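Local coordinates for nucleoprotein (Human coronavirus NL63, PDB 5EPW) that packages the viral RNA genome into a helical ribonucleocapsid, its C-terminal domain, the part present here, joining two chains into a dimer, at the interface of chains A and B. Residues are numbered along the deposited sequence; one frame, centred on the assembly and turned at random. Chains: chain A/B, Nucleoprotein.

Contact 1: the interface of chains A and B. Residues chain A 49, 70-71, 100, 102, 109, 112, 116; chain B 78, 83, 85, 94, 96.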
# COMPACT_ATOMS: atom_id res chain seq x y z
N MET A 49 6.24 -12.48 -3.21
CA MET A 49 4.92 -13.09 -3.43
C MET A 49 4.74 -13.66 -4.85
O MET A 49 5.08 -13.07 -5.81
CB MET A 49 3.81 -11.98 -3.24
CG MET A 49 3.74 -11.42 -1.83
SD MET A 49 3.42 -12.60 -0.54
CE MET A 49 1.75 -13.23 -0.92
N LEU A 70 -7.06 -9.57 0.25
CA LEU A 70 -6.10 -9.34 1.37
C LEU A 70 -5.02 -8.32 1.02
O LEU A 70 -3.96 -8.33 1.67
CB LEU A 70 -5.50 -10.68 1.90
CG LEU A 70 -6.57 -11.54 2.55
CD1 LEU A 70 -5.88 -12.86 2.98
CD2 LEU A 70 -7.32 -10.88 3.69
N ILE A 71 -5.29 -7.47 0.03
CA ILE A 71 -4.34 -6.38 -0.34
C ILE A 71 -5.04 -5.05 0.04
O ILE A 71 -6.18 -4.79 -0.32
CB ILE A 71 -4.00 -6.35 -1.77
CG1 ILE A 71 -3.51 -7.69 -2.34
CG2 ILE A 71 -2.89 -5.31 -2.01
CD1 ILE A 71 -3.36 -7.69 -3.81
N MET A 100 -1.57 -5.42 8.70
CA MET A 100 -3.04 -5.73 8.81
C MET A 100 -3.25 -6.98 9.64
O MET A 100 -2.47 -7.92 9.52
CB MET A 100 -3.71 -5.84 7.43
CG MET A 100 -3.01 -6.76 6.49
SD MET A 100 -3.57 -6.77 4.77
CE MET A 100 -4.96 -7.89 4.91
N VAL A 102 -5.54 -10.12 10.42
CA VAL A 102 -6.48 -10.98 9.76
C VAL A 102 -6.87 -12.16 10.69
O VAL A 102 -6.01 -12.90 11.12
CB VAL A 102 -5.84 -11.54 8.49
CG1 VAL A 102 -6.83 -12.37 7.66
CG2 VAL A 102 -5.34 -10.40 7.57
N LEU A 109 -7.15 -16.40 3.80
CA LEU A 109 -5.81 -16.40 4.45
C LEU A 109 -4.93 -17.57 4.01
O LEU A 109 -3.81 -17.38 3.57
CB LEU A 109 -5.92 -16.25 5.93
CG LEU A 109 -4.59 -16.12 6.66
CD1 LEU A 109 -3.75 -14.88 6.26
CD2 LEU A 109 -4.86 -16.13 8.11
N PHE A 112 -3.51 -17.04 0.56
CA PHE A 112 -2.45 -16.02 0.56
C PHE A 112 -1.14 -16.49 1.19
O PHE A 112 -0.05 -16.21 0.61
CB PHE A 112 -3.00 -14.82 1.40
CG PHE A 112 -2.10 -13.49 1.38
CD1 PHE A 112 -1.01 -13.35 2.19
CD2 PHE A 112 -2.41 -12.54 0.48
CE1 PHE A 112 -0.21 -12.21 2.12
CE2 PHE A 112 -1.66 -11.33 0.47
CZ PHE A 112 -0.58 -11.21 1.30
N ILE A 116 3.20 -16.69 -0.19
CA ILE A 116 4.35 -16.00 0.48
C ILE A 116 5.63 -16.87 0.24
O ILE A 116 5.66 -18.03 0.69
CB ILE A 116 4.13 -15.77 1.95
CG1 ILE A 116 2.85 -14.98 2.24
CG2 ILE A 116 5.41 -15.09 2.49
CD1 ILE A 116 2.53 -14.75 3.68
N PHE B 78 1.29 -6.08 -4.14
CA PHE B 78 1.40 -7.54 -4.00
C PHE B 78 2.73 -8.08 -4.54
O PHE B 78 3.41 -8.86 -3.88
CB PHE B 78 0.24 -8.22 -4.72
CG PHE B 78 0.13 -9.71 -4.49
CD1 PHE B 78 -0.43 -10.23 -3.37
CD2 PHE B 78 0.64 -10.51 -5.43
CE1 PHE B 78 -0.49 -11.62 -3.18
CE2 PHE B 78 0.57 -11.89 -5.31
CZ PHE B 78 0.01 -12.44 -4.21
N VAL B 83 6.79 -9.33 1.93
CA VAL B 83 5.69 -9.65 2.75
C VAL B 83 6.01 -10.71 3.80
O VAL B 83 6.74 -11.67 3.45
CB VAL B 83 4.49 -10.16 1.89
CG1 VAL B 83 3.32 -10.66 2.77
CG2 VAL B 83 3.98 -9.13 0.91
N THR B 85 4.55 -12.62 7.85
CA THR B 85 3.44 -12.86 8.74
C THR B 85 3.96 -13.17 10.14
O THR B 85 5.11 -13.64 10.33
CB THR B 85 2.51 -13.99 8.32
OG1 THR B 85 3.27 -15.23 8.26
CG2 THR B 85 1.84 -13.75 6.99
N ILE B 94 -0.29 -9.59 8.78
CA ILE B 94 0.47 -9.56 7.51
C ILE B 94 1.16 -8.16 7.45
O ILE B 94 0.49 -7.13 7.69
CB ILE B 94 -0.41 -9.67 6.26
CG1 ILE B 94 -1.24 -11.02 6.30
CG2 ILE B 94 0.45 -9.71 5.03
CD1 ILE B 94 -2.38 -11.16 5.28
N TYR B 96 3.35 -5.75 4.87
CA TYR B 96 3.90 -5.36 3.58
C TYR B 96 4.94 -4.28 3.83
O TYR B 96 4.62 -3.25 4.44
CB TYR B 96 2.84 -4.81 2.63
CG TYR B 96 1.75 -5.74 2.17
CD1 TYR B 96 0.65 -6.03 2.99
CD2 TYR B 96 1.78 -6.21 0.83
CE1 TYR B 96 -0.40 -6.79 2.47
CE2 TYR B 96 0.71 -6.96 0.30
CZ TYR B 96 -0.30 -7.26 1.15
OH TYR B 96 -1.38 -8.00 0.64
O HOH W 1 6.11 -9.51 -3.69
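A:Phe112 and B:Phe78 both swing out from their helices with CG anti to the backbone N (chi1 -172° in each), which brings ring to ring: A:Phe112 CE2 sits in the plane of the B:Phe78 ring at its edge, 3.8 Å from B:Phe78 CE1. A:Met49 lays its CB over one face of B:Phe78 near the rim; bends at chi2 and chi3 then bring its terminal methyl CE to 3.6 Å from B:Phe78 CE1. That methyl also lies near the rim of one face of A:Phe112, and B:Ile94 CD1 near the rim of the opposite face, which sandwiches the ring between its own chain and the partner. B:Ile94 reaches there with CG1 anti to the carbonyl carbon (chi1 -59°); its CD1 goes on to touch A:Val102 CG2 at 3.8 Å. Next to the phenylalanines, the A:Met49 sulfur SD rests 3.6 Å from B:Val83 CB, the two side chains crossing near a right angle. Farther along, A:Ile116 CD1 meets the methyl CG2 of B:Thr85 at 3.5 Å. Among these apolar groups the phenol OH of B:Tyr96 donates a hydrogen bond of 2.8 Å to the carbonyl O of A:Leu70. It approaches at a C=O...donor angle of 127°, tilted from the carbonyl plane, with the acceptor in the plane of the tyrosine ring. The rim of A:Phe112 crowds the same hydroxyl. At the opposite end a water joins A:Met49 N to B:Phe78 O. Reciprocal backbone bonds fix the register of the strands, A:Met100 N to B:Ile94 O at 2.9 Å and B:Ile94 N to A:Met100 O at 2.8 Å. Strands 91-103 of the two chains thus pair antiparallel into a sheet spanning the dimer, and helix 109-115 of chain A packs its A:Phe112 against strands 82-88 and 91-103 of chain B.

Contact 2: the interface of chains A and B. Residues chain A 26, 74, 77-78, 96; chain B 70-72, 100, 112.
The thioether methyl CE of B:Met100 lies over the centre of the A:Trp26 indole, 3.4 Å from A:Trp26 CD2, in CH-pi contact with both its six- and five-membered rings. A:Trp26 presents this face with CG lodged between the backbone N and the carbonyl carbon (chi1 59°), and B:Met100 takes the like position before bending at chi3 to bring its methyl onto the ring; the two side chains cross at about a right angle. B:Leu70 runs alongside the indole in the same direction and sets CD2 3.5 Å from A:Trp26 CZ2, at the benzo end. A second close fit involves B:Pro72, whose ring carbon CG meets A:Leu77 CD2 at 3.5 Å. The proline also faces A:Tyr96 tip to tip, with CD 3.9 Å from A:Tyr96 CE1. The same CD2 branch of A:Leu77 lies over the rim of one face of A:Tyr96 within its own chain. B:Ile71, heavily buried here, sends its CG2 branch to A:Gln74 CB at 3.6 Å, while its longer branch runs toward A:Phe78. The looser side of the contact is at A:Gln74. Its extended chain carries the amide over the backbone of B:Ile71 and B:Pro72, and although A:Gln74 NE2 comes within 2.8 Å of B:Ile71 O, the carbonyl oxygen lies above the plane of the amide, off the line of its N-H bonds, and no hydrogen bond forms. The amide therefore seems to add proximity and covering rather than a directed polar tie, in contrast to the indole with its methyl set squarely over the ring. The B:Leu70 carbonyl, by comparison, is satisfied by the A:Tyr96 hydroxyl. Together these contacts hold the loop 70-72 of one subunit between the short 3-10 helix 25-27, helix 74-80 and strand 91-103 of the other, securing the dimer beside its shared sheet.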
# COMPACT_ATOMS: atom_id res chain seq x y z
N TRP A 26 5.52 1.93 -9.41
CA TRP A 26 4.43 1.79 -8.45
C TRP A 26 3.07 1.80 -9.10
O TRP A 26 2.05 1.54 -8.38
CB TRP A 26 4.53 2.82 -7.34
CG TRP A 26 4.51 4.28 -7.82
CD1 TRP A 26 3.50 5.12 -7.78
CD2 TRP A 26 5.65 5.09 -8.19
NE1 TRP A 26 3.84 6.35 -8.27
CE2 TRP A 26 5.18 6.38 -8.48
CE3 TRP A 26 7.03 4.82 -8.28
CZ2 TRP A 26 6.02 7.40 -8.87
CZ3 TRP A 26 7.86 5.85 -8.68
CH2 TRP A 26 7.34 7.11 -8.98
N GLN A 74 -5.66 1.99 -1.83
CA GLN A 74 -4.70 3.09 -1.75
C GLN A 74 -4.92 3.95 -0.51
O GLN A 74 -3.95 4.42 0.09
CB GLN A 74 -4.62 3.97 -3.06
CG GLN A 74 -3.99 3.21 -4.26
CD GLN A 74 -3.59 4.05 -5.54
OE1 GLN A 74 -3.95 5.19 -5.76
NE2 GLN A 74 -2.74 3.50 -6.26
N LEU A 77 -3.53 2.04 2.54
CA LEU A 77 -2.09 2.08 2.50
C LEU A 77 -1.62 3.44 2.95
O LEU A 77 -0.63 3.60 3.73
CB LEU A 77 -1.51 1.76 1.09
CG LEU A 77 -0.00 1.52 1.08
CD1 LEU A 77 0.33 0.23 1.77
CD2 LEU A 77 0.41 1.44 -0.34
N PHE A 78 -2.21 4.52 2.46
CA PHE A 78 -1.73 5.84 2.80
C PHE A 78 -1.90 6.22 4.25
O PHE A 78 -1.02 6.75 4.94
CB PHE A 78 -2.47 6.90 1.91
CG PHE A 78 -1.98 8.34 2.08
CD1 PHE A 78 -0.87 8.78 1.44
CD2 PHE A 78 -2.70 9.20 2.83
CE1 PHE A 78 -0.46 10.10 1.59
CE2 PHE A 78 -2.29 10.54 3.00
CZ PHE A 78 -1.15 10.94 2.35
N TYR A 96 6.82 2.38 2.59
CA TYR A 96 5.59 2.16 3.26
C TYR A 96 5.71 0.83 4.06
O TYR A 96 5.98 -0.24 3.51
CB TYR A 96 4.37 1.94 2.31
CG TYR A 96 3.92 3.13 1.49
CD1 TYR A 96 4.60 3.52 0.30
CD2 TYR A 96 2.77 3.85 1.85
CE1 TYR A 96 4.13 4.60 -0.42
CE2 TYR A 96 2.33 4.89 1.08
CZ TYR A 96 3.01 5.24 -0.04
OH TYR A 96 2.36 6.28 -0.74
N LEU B 70 1.42 9.04 -5.91
CA LEU B 70 2.60 8.45 -5.25
C LEU B 70 2.23 7.28 -4.29
O LEU B 70 3.01 6.90 -3.45
CB LEU B 70 3.46 9.44 -4.55
CG LEU B 70 4.14 10.47 -5.47
CD1 LEU B 70 4.99 11.36 -4.69
CD2 LEU B 70 4.86 9.85 -6.69
N ILE B 71 1.05 6.65 -4.54
CA ILE B 71 0.61 5.48 -3.72
C ILE B 71 0.58 4.32 -4.69
O ILE B 71 -0.12 4.37 -5.74
CB ILE B 71 -0.81 5.69 -3.08
CG1 ILE B 71 -0.91 6.98 -2.28
CG2 ILE B 71 -1.10 4.40 -2.26
CD1 ILE B 71 -2.30 7.29 -1.82
N PRO B 72 1.31 3.16 -4.43
CA PRO B 72 1.12 2.04 -5.35
C PRO B 72 -0.24 1.44 -5.45
O PRO B 72 -1.00 1.46 -4.40
CB PRO B 72 2.04 0.94 -4.78
CG PRO B 72 2.14 1.35 -3.41
CD PRO B 72 2.13 2.86 -3.27
N MET B 100 9.80 2.48 -2.91
CA MET B 100 9.73 3.07 -4.28
C MET B 100 10.67 4.24 -4.34
O MET B 100 10.85 5.02 -3.39
CB MET B 100 8.31 3.49 -4.64
CG MET B 100 7.64 4.42 -3.62
SD MET B 100 5.88 4.75 -3.91
CE MET B 100 5.98 6.24 -4.95
N PHE B 112 3.68 15.25 -1.21
CA PHE B 112 3.76 13.97 -0.36
C PHE B 112 4.59 14.22 0.91
O PHE B 112 4.22 13.91 2.01
CB PHE B 112 4.23 12.88 -1.21
CG PHE B 112 4.12 11.52 -0.57
CD1 PHE B 112 5.07 11.08 0.32
CD2 PHE B 112 3.05 10.75 -0.89
CE1 PHE B 112 4.94 9.81 0.89
CE2 PHE B 112 2.89 9.46 -0.36
CZ PHE B 112 3.82 9.02 0.55

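Contacts 1 and 2 have centres about 16 Å apart and belong to one two-fold symmetric interface, sampled with the chains exchanged. Residues 70, 71, 78, 96, 100 and 112 occur in both, each on the opposite chain: the tyrosine comes from chain B in contact 1 and from chain A in contact 2. Contact 1 adds the strand pairing and the groups of Met49, Val83 and Ile94 around the phenylalanines; contact 2 adds the proline of the loop and the tryptophan that packs beside it. Because each subunit both gives and receives every group, the two halves interlock around the continuous sheet, consistent with a dimeric unit from which larger nucleocapsid oligomers may be built.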